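Local coordinates for protein mannitol dehydrogenase (Pseudomonas fluorescens, PDB 1LJ8) that probably catalyses the NAD-dependent interconversion of D-mannitol and D-fructose as a long-chain dehydrogenase of the mannitol dehydrogenase family, at residues L306-H319 against F362-C375. Numbering follows the deposited sequence.
Sequences LTYLGFLKGYRFVH and FSNQAIADQLERVC. With NAD (nicotinamide-adenine-dinucleotide), chain B.
Leu371, in the first turn of helix 371-375, is the knob that fills a hole formed by Thr307, Gly310 and Phe311 of helix 289-313 and by Val318 beyond its end. Its CB lies in the plane of the Phe311 ring, at the edge, 3.7 Å from Phe311 CD1. CG rests on the backbone between Arg316 and Phe317. Leu371 CD1 sits against the main chain, 3.6 Å from Tyr315 O and beside the carbonyl carbon of Gly310, where a side chain on the glycine would collide with it, while CD2 fits between Thr307 OG1 and Val318 CG2. With CG anti to the carbonyl carbon (chi1 -66°), the side chain is aimed into the hole, and its two methyls part toward different walls.

Backbone bonds hold the knob in place: Leu371 N donates to Arg316 O at 2.8 Å, and Val318 N reaches Asp369 O, so Phe317 and Gln370 form a single beta bridge. Water 1 joins Arg316 O to Glu372 N. Above the Phe311 ring lies Arg316 NH1, which also bonds Phe311 O and Tyr315 O, while NH2 forms a salt bridge with Asp418.

At the other end of the helix pair, Tyr308 OH donates to Cys375 O at 2.7 Å, tilted 32° from the carbonyl plane, and its CE2 packs on Cys375 CB at 3.5 Å. A phenylalanine in place of Tyr308 would probably keep much of this packing but leave Cys375 O without the hydroxyl's hydrogen bond.

Apolar packing and these bonds together probably hold helix 371-375 against the end of helix 289-313 within the C-terminal domain, and with it Arg373, which grips Asp369 side-on through NE and NH2, one nitrogen to each carboxylate oxygen. That pairing probably steadies the guanidinium, whose NH1 lies 3.2 Å from N7N of the NAD carboxamide, consistent with the buried packing helping to place Arg373 at the nicotinamide end of the pocket.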
loop_
_atom_site.group_PDB
_atom_site.type_symbol
_atom_site.label_atom_id
_atom_site.label_comp_id
_atom_site.label_asym_id
_atom_site.label_seq_id
_atom_site.Cartn_x
_atom_site.Cartn_y
_atom_site.Cartn_z
ATOM N N LEU A 306 2.611 16.148 0.002
ATOM C CA LEU A 306 2.413 16.750 -1.321
ATOM C C LEU A 306 0.998 16.653 -1.891
ATOM O O LEU A 306 0.490 17.547 -2.610
ATOM C CB LEU A 306 3.284 16.031 -2.362
ATOM C CG LEU A 306 4.793 16.026 -2.180
ATOM C CD1 LEU A 306 5.478 15.043 -3.195
ATOM C CD2 LEU A 306 5.234 17.484 -2.416
ATOM N N THR A 307 0.366 15.544 -1.574
ATOM C CA THR A 307 -0.872 15.206 -2.272
ATOM C C THR A 307 -2.141 15.996 -2.033
ATOM O O THR A 307 -2.892 16.275 -2.996
ATOM C CB THR A 307 -1.112 13.688 -2.118
ATOM O OG1 THR A 307 -1.842 13.229 -3.273
ATOM C CG2 THR A 307 -1.937 13.350 -0.849
ATOM N N TYR A 308 -2.406 16.408 -0.805
ATOM C CA TYR A 308 -3.631 17.163 -0.563
ATOM C C TYR A 308 -3.420 18.609 -1.000
ATOM O O TYR A 308 -4.298 19.192 -1.631
ATOM C CB TYR A 308 -4.073 17.050 0.904
ATOM C CG TYR A 308 -4.359 15.596 1.252
ATOM C CD1 TYR A 308 -3.565 14.921 2.169
ATOM C CD2 TYR A 308 -5.386 14.865 0.583
ATOM C CE1 TYR A 308 -3.766 13.525 2.435
ATOM C CE2 TYR A 308 -5.584 13.466 0.834
ATOM C CZ TYR A 308 -4.766 12.825 1.760
ATOM O OH TYR A 308 -4.919 11.463 2.001
ATOM N N LEU A 309 -2.276 19.187 -0.638
ATOM C CA LEU A 309 -1.959 20.526 -1.116
ATOM C C LEU A 309 -1.948 20.547 -2.643
ATOM O O LEU A 309 -2.434 21.507 -3.252
ATOM C CB LEU A 309 -0.564 20.953 -0.634
ATOM C CG LEU A 309 -0.522 21.202 0.871
ATOM C CD1 LEU A 309 0.970 21.321 1.289
ATOM C CD2 LEU A 309 -1.279 22.497 1.212
ATOM N N GLY A 310 -1.403 19.497 -3.264
ATOM C CA GLY A 310 -1.323 19.444 -4.724
ATOM C C GLY A 310 -2.697 19.360 -5.361
ATOM O O GLY A 310 -2.968 20.033 -6.358
ATOM N N PHE A 311 -3.571 18.555 -4.773
ATOM C CA PHE A 311 -4.922 18.415 -5.332
ATOM C C PHE A 311 -5.661 19.761 -5.213
ATOM O O PHE A 311 -6.370 20.188 -6.129
ATOM C CB PHE A 311 -5.704 17.345 -4.572
ATOM C CG PHE A 311 -6.592 16.515 -5.460
ATOM C CD1 PHE A 311 -6.052 15.450 -6.180
ATOM C CD2 PHE A 311 -7.947 16.809 -5.582
ATOM C CE1 PHE A 311 -6.877 14.671 -7.040
ATOM C CE2 PHE A 311 -8.798 16.036 -6.434
ATOM C CZ PHE A 311 -8.252 14.970 -7.160
ATOM N N LEU A 312 -5.508 20.415 -4.069
ATOM C CA LEU A 312 -6.139 21.729 -3.854
ATOM C C LEU A 312 -5.635 22.750 -4.861
ATOM O O LEU A 312 -6.428 23.536 -5.392
ATOM C CB LEU A 312 -5.817 22.238 -2.433
ATOM C CG LEU A 312 -6.648 21.555 -1.351
ATOM C CD1 LEU A 312 -6.000 21.913 -0.003
ATOM C CD2 LEU A 312 -8.154 21.988 -1.367
ATOM N N LYS A 313 -4.338 22.740 -5.127
ATOM C CA LYS A 313 -3.742 23.676 -6.070
ATOM C C LYS A 313 -4.240 23.392 -7.495
ATOM O O LYS A 313 -4.198 24.277 -8.370
ATOM C CB LYS A 313 -2.229 23.582 -5.994
ATOM C CG LYS A 313 -1.479 24.540 -6.908
ATOM C CD LYS A 313 -1.850 26.037 -6.642
ATOM C CE LYS A 313 -1.151 26.947 -7.668
ATOM N NZ LYS A 313 -1.475 28.404 -7.408
ATOM N N GLY A 314 -4.754 22.183 -7.710
ATOM C CA GLY A 314 -5.246 21.827 -9.038
ATOM C C GLY A 314 -4.340 20.825 -9.751
ATOM O O GLY A 314 -4.656 20.399 -10.884
ATOM N N TYR A 315 -3.225 20.432 -9.145
ATOM C CA TYR A 315 -2.353 19.444 -9.802
ATOM C C TYR A 315 -3.058 18.102 -9.732
ATOM O O TYR A 315 -3.942 17.895 -8.866
ATOM C CB TYR A 315 -1.005 19.331 -9.095
ATOM C CG TYR A 315 -0.189 20.599 -9.107
ATOM C CD1 TYR A 315 0.520 21.008 -7.980
ATOM C CD2 TYR A 315 -0.083 21.367 -10.266
ATOM C CE1 TYR A 315 1.317 22.155 -8.003
ATOM C CE2 TYR A 315 0.709 22.521 -10.305
ATOM C CZ TYR A 315 1.397 22.910 -9.172
ATOM O OH TYR A 315 2.111 24.092 -9.205
ATOM N N ARG A 316 -2.700 17.195 -10.647
ATOM C CA ARG A 316 -3.330 15.862 -10.628
ATOM C C ARG A 316 -2.317 14.715 -10.664
ATOM O O ARG A 316 -2.694 13.550 -10.500
ATOM C CB ARG A 316 -4.355 15.734 -11.783
ATOM C CG ARG A 316 -5.682 16.508 -11.521
ATOM C CD ARG A 316 -6.425 16.028 -10.280
ATOM N NE ARG A 316 -7.724 16.695 -10.014
ATOM C CZ ARG A 316 -7.896 17.801 -9.281
ATOM N NH1 ARG A 316 -6.856 18.411 -8.723
ATOM N NH2 ARG A 316 -9.126 18.264 -9.060
ATOM N N PHE A 317 -1.039 15.021 -10.891
ATOM C CA PHE A 317 0.009 13.982 -10.896
ATOM C C PHE A 317 1.134 14.350 -9.975
ATOM O O PHE A 317 1.398 15.544 -9.754
ATOM C CB PHE A 317 0.595 13.789 -12.299
ATOM C CG PHE A 317 -0.424 13.326 -13.265
ATOM C CD1 PHE A 317 -1.179 14.256 -13.997
ATOM C CD2 PHE A 317 -0.697 11.969 -13.394
ATOM C CE1 PHE A 317 -2.191 13.836 -14.852
ATOM C CE2 PHE A 317 -1.708 11.534 -14.241
ATOM C CZ PHE A 317 -2.458 12.467 -14.974
ATOM N N VAL A 318 1.805 13.334 -9.450
ATOM C CA VAL A 318 2.919 13.566 -8.545
ATOM C C VAL A 318 4.042 14.379 -9.210
ATOM O O VAL A 318 4.593 15.288 -8.578
ATOM C CB VAL A 318 3.496 12.214 -8.021
ATOM C CG1 VAL A 318 4.724 12.456 -7.153
ATOM C CG2 VAL A 318 2.390 11.504 -7.186
ATOM N N HIS A 319 4.358 14.099 -10.472
ATOM C CA HIS A 319 5.447 14.850 -11.104
ATOM C C HIS A 319 5.143 16.326 -11.256
ATOM O O HIS A 319 6.077 17.129 -11.315
ATOM C CB HIS A 319 5.845 14.270 -12.476
ATOM C CG HIS A 319 4.769 14.350 -13.517
ATOM N ND1 HIS A 319 3.794 13.382 -13.669
ATOM C CD2 HIS A 319 4.565 15.247 -14.514
ATOM C CE1 HIS A 319 3.039 13.677 -14.714
ATOM N NE2 HIS A 319 3.489 14.802 -15.247
ATOM N N PHE A 362 10.028 10.786 -7.482
ATOM C CA PHE A 362 8.752 11.497 -7.597
ATOM C C PHE A 362 8.740 12.446 -8.808
ATOM O O PHE A 362 7.682 12.846 -9.258
ATOM C CB PHE A 362 8.465 12.372 -6.363
ATOM C CG PHE A 362 8.076 11.616 -5.117
ATOM C CD1 PHE A 362 7.716 12.337 -3.978
ATOM C CD2 PHE A 362 8.097 10.233 -5.055
ATOM C CE1 PHE A 362 7.382 11.674 -2.785
ATOM C CE2 PHE A 362 7.775 9.545 -3.865
ATOM C CZ PHE A 362 7.418 10.277 -2.730
ATOM N N SER A 363 9.928 12.822 -9.303
ATOM C CA SER A 363 10.052 13.732 -10.455
ATOM C C SER A 363 9.911 13.011 -11.787
ATOM O O SER A 363 9.888 13.651 -12.862
ATOM C CB SER A 363 11.406 14.482 -10.387
ATOM O OG SER A 363 11.496 15.228 -9.170
ATOM N N ASN A 364 9.809 11.679 -11.725
ATOM C CA ASN A 364 9.614 10.840 -12.935
ATOM C C ASN A 364 8.360 11.350 -13.682
ATOM O O ASN A 364 7.218 11.237 -13.226
ATOM C CB ASN A 364 9.453 9.378 -12.462
ATOM C CG ASN A 364 9.181 8.394 -13.586
ATOM O OD1 ASN A 364 8.861 8.760 -14.719
ATOM N ND2 ASN A 364 9.286 7.109 -13.250
ATOM N N GLN A 365 8.546 11.937 -14.854
ATOM C CA GLN A 365 7.384 12.487 -15.552
ATOM C C GLN A 365 6.627 11.436 -16.338
ATOM O O GLN A 365 5.411 11.531 -16.488
ATOM C CB GLN A 365 7.811 13.593 -16.541
ATOM C CG GLN A 365 8.843 14.574 -15.972
ATOM C CD GLN A 365 8.227 15.711 -15.175
ATOM O OE1 GLN A 365 7.338 16.413 -15.666
ATOM N NE2 GLN A 365 8.705 15.909 -13.928
ATOM N N ALA A 366 7.339 10.429 -16.825
ATOM C CA ALA A 366 6.696 9.421 -17.665
ATOM C C ALA A 366 5.678 8.553 -16.935
ATOM O O ALA A 366 4.694 8.140 -17.530
ATOM C CB ALA A 366 7.753 8.539 -18.261
ATOM N N ILE A 367 5.927 8.293 -15.649
ATOM C CA ILE A 367 5.057 7.396 -14.862
ATOM C C ILE A 367 3.641 7.909 -14.651
ATOM O O ILE A 367 2.685 7.127 -14.564
ATOM C CB ILE A 367 5.759 7.050 -13.502
ATOM C CG1 ILE A 367 5.106 5.843 -12.771
ATOM C CG2 ILE A 367 5.737 8.287 -12.617
ATOM C CD1 ILE A 367 5.037 4.555 -13.592
ATOM N N ALA A 368 3.474 9.214 -14.539
ATOM C CA ALA A 368 2.148 9.781 -14.369
ATOM C C ALA A 368 1.332 9.141 -13.218
ATOM O O ALA A 368 0.213 8.639 -13.385
ATOM C CB ALA A 368 1.368 9.709 -15.719
ATOM N N ASP A 369 1.905 9.209 -12.026
ATOM C CA ASP A 369 1.249 8.676 -10.839
ATOM C C ASP A 369 0.214 9.681 -10.352
ATOM O O ASP A 369 0.485 10.877 -10.188
ATOM C CB ASP A 369 2.312 8.386 -9.768
ATOM C CG ASP A 369 1.726 7.653 -8.567
ATOM O OD1 ASP A 369 0.635 7.095 -8.752
ATOM O OD2 ASP A 369 2.357 7.651 -7.481
ATOM N N GLN A 370 -0.987 9.203 -10.129
ATOM C CA GLN A 370 -2.102 10.077 -9.804
ATOM C C GLN A 370 -2.244 10.593 -8.392
ATOM O O GLN A 370 -2.220 9.806 -7.460
ATOM C CB GLN A 370 -3.419 9.369 -10.152
ATOM C CG GLN A 370 -3.429 8.761 -11.553
ATOM C CD GLN A 370 -3.023 7.278 -11.553
ATOM O OE1 GLN A 370 -2.619 6.716 -10.533
ATOM N NE2 GLN A 370 -3.146 6.642 -12.732
ATOM N N LEU A 371 -2.406 11.910 -8.228
ATOM C CA LEU A 371 -2.640 12.417 -6.905
ATOM C C LEU A 371 -3.942 11.814 -6.357
ATOM O O LEU A 371 -4.068 11.627 -5.144
ATOM C CB LEU A 371 -2.695 13.977 -6.865
ATOM C CG LEU A 371 -1.351 14.657 -7.196
ATOM C CD1 LEU A 371 -1.509 16.171 -6.899
ATOM C CD2 LEU A 371 -0.175 14.022 -6.367
ATOM N N GLU A 372 -4.902 11.455 -7.211
ATOM C CA GLU A 372 -6.109 10.834 -6.667
ATOM C C GLU A 372 -5.778 9.501 -5.952
ATOM O O GLU A 372 -6.412 9.150 -4.951
ATOM C CB GLU A 372 -7.127 10.560 -7.761
ATOM C CG GLU A 372 -8.448 10.108 -7.142
ATOM C CD GLU A 372 -9.643 10.183 -8.090
ATOM O OE1 GLU A 372 -9.735 11.131 -8.903
ATOM O OE2 GLU A 372 -10.509 9.293 -7.989
ATOM N N ARG A 373 -4.778 8.785 -6.483
ATOM C CA ARG A 373 -4.339 7.538 -5.861
ATOM C C ARG A 373 -3.625 7.878 -4.560
ATOM O O ARG A 373 -3.918 7.322 -3.516
ATOM C CB ARG A 373 -3.342 6.786 -6.770
ATOM C CG ARG A 373 -2.900 5.438 -6.201
ATOM C CD ARG A 373 -1.751 4.816 -7.025
ATOM N NE ARG A 373 -0.504 5.510 -6.733
ATOM C CZ ARG A 373 0.196 5.316 -5.616
ATOM N NH1 ARG A 373 -0.220 4.454 -4.668
ATOM N NH2 ARG A 373 1.340 5.974 -5.452
ATOM N N VAL A 374 -2.652 8.774 -4.644
ATOM C CA VAL A 374 -1.892 9.132 -3.435
ATOM C C VAL A 374 -2.776 9.731 -2.322
ATOM O O VAL A 374 -2.545 9.503 -1.107
ATOM C CB VAL A 374 -0.715 10.091 -3.808
ATOM C CG1 VAL A 374 0.136 10.402 -2.507
ATOM C CG2 VAL A 374 0.224 9.371 -4.832
ATOM N N CYS A 375 -3.835 10.454 -2.713
ATOM C CA CYS A 375 -4.751 11.057 -1.734
ATOM C C CYS A 375 -5.670 10.025 -1.128
ATOM O O CYS A 375 -6.211 10.224 -0.064
ATOM C CB CYS A 375 -5.735 12.052 -2.398
ATOM S SG CYS A 375 -5.078 13.555 -3.041
HETATM P PA NAD B . -5.279 -1.280 -5.555
HETATM O O1A NAD B . -6.322 -0.318 -5.311
HETATM O O2A NAD B . -4.805 -1.638 -6.923
HETATM O O5B NAD B . -5.653 -2.681 -4.887
HETATM C C5B NAD B . -6.013 -2.734 -3.472
HETATM C C4B NAD B . -6.421 -4.216 -3.343
HETATM O O4B NAD B . -6.768 -4.436 -1.913
HETATM C C3B NAD B . -7.749 -4.632 -4.069
HETATM O O3B NAD B . -7.560 -5.990 -4.505
HETATM C C2B NAD B . -8.809 -4.483 -2.968
HETATM O O2B NAD B . -9.979 -5.254 -3.211
HETATM C C1B NAD B . -8.053 -5.030 -1.771
HETATM N N9A NAD B . -8.563 -4.647 -0.493
HETATM C C8A NAD B . -8.924 -3.415 0.015
HETATM N N7A NAD B . -9.313 -3.482 1.268
HETATM C C5A NAD B . -9.197 -4.827 1.585
HETATM C C6A NAD B . -9.460 -5.474 2.798
HETATM N N6A NAD B . -9.875 -4.889 3.923
HETATM N N1A NAD B . -9.276 -6.849 2.850
HETATM C C2A NAD B . -8.835 -7.565 1.738
HETATM N N3A NAD B . -8.546 -6.940 0.531
HETATM C C4A NAD B . -8.752 -5.558 0.515
HETATM O O3 NAD B . -4.047 -0.800 -4.676
HETATM P PN NAD B . -2.466 -1.044 -4.836
HETATM O O1N NAD B . -1.885 0.076 -5.583
HETATM O O2N NAD B . -2.287 -2.394 -5.377
HETATM O O5D NAD B . -1.951 -0.899 -3.353
HETATM C C5D NAD B . -2.359 -1.891 -2.420
HETATM C C4D NAD B . -1.457 -1.752 -1.273
HETATM O O4D NAD B . -0.100 -2.164 -1.536
HETATM C C3D NAD B . -1.337 -0.345 -0.583
HETATM O O3D NAD B . -2.467 -0.039 0.226
HETATM C C2D NAD B . -0.001 -0.418 0.128
HETATM O O2D NAD B . -0.139 -0.949 1.439
HETATM C C1D NAD B . 0.840 -1.339 -0.793
HETATM N N1N NAD B . 1.750 -0.621 -1.706
HETATM C C2N NAD B . 1.353 0.077 -2.862
HETATM C C3N NAD B . 2.311 0.770 -3.554
HETATM C C7N NAD B . 1.885 1.570 -4.800
HETATM O O7N NAD B . 2.723 2.347 -5.282
HETATM N N7N NAD B . 0.662 1.491 -5.280
HETATM C C4N NAD B . 3.716 0.804 -3.093
HETATM C C5N NAD B . 4.072 0.049 -1.934
HETATM C C6N NAD B . 3.090 -0.683 -1.209
HETATM O O HOH W 1 -5.227 12.554 -9.897
HETATM O O HOH W 2 3.716 11.456 -11.609
#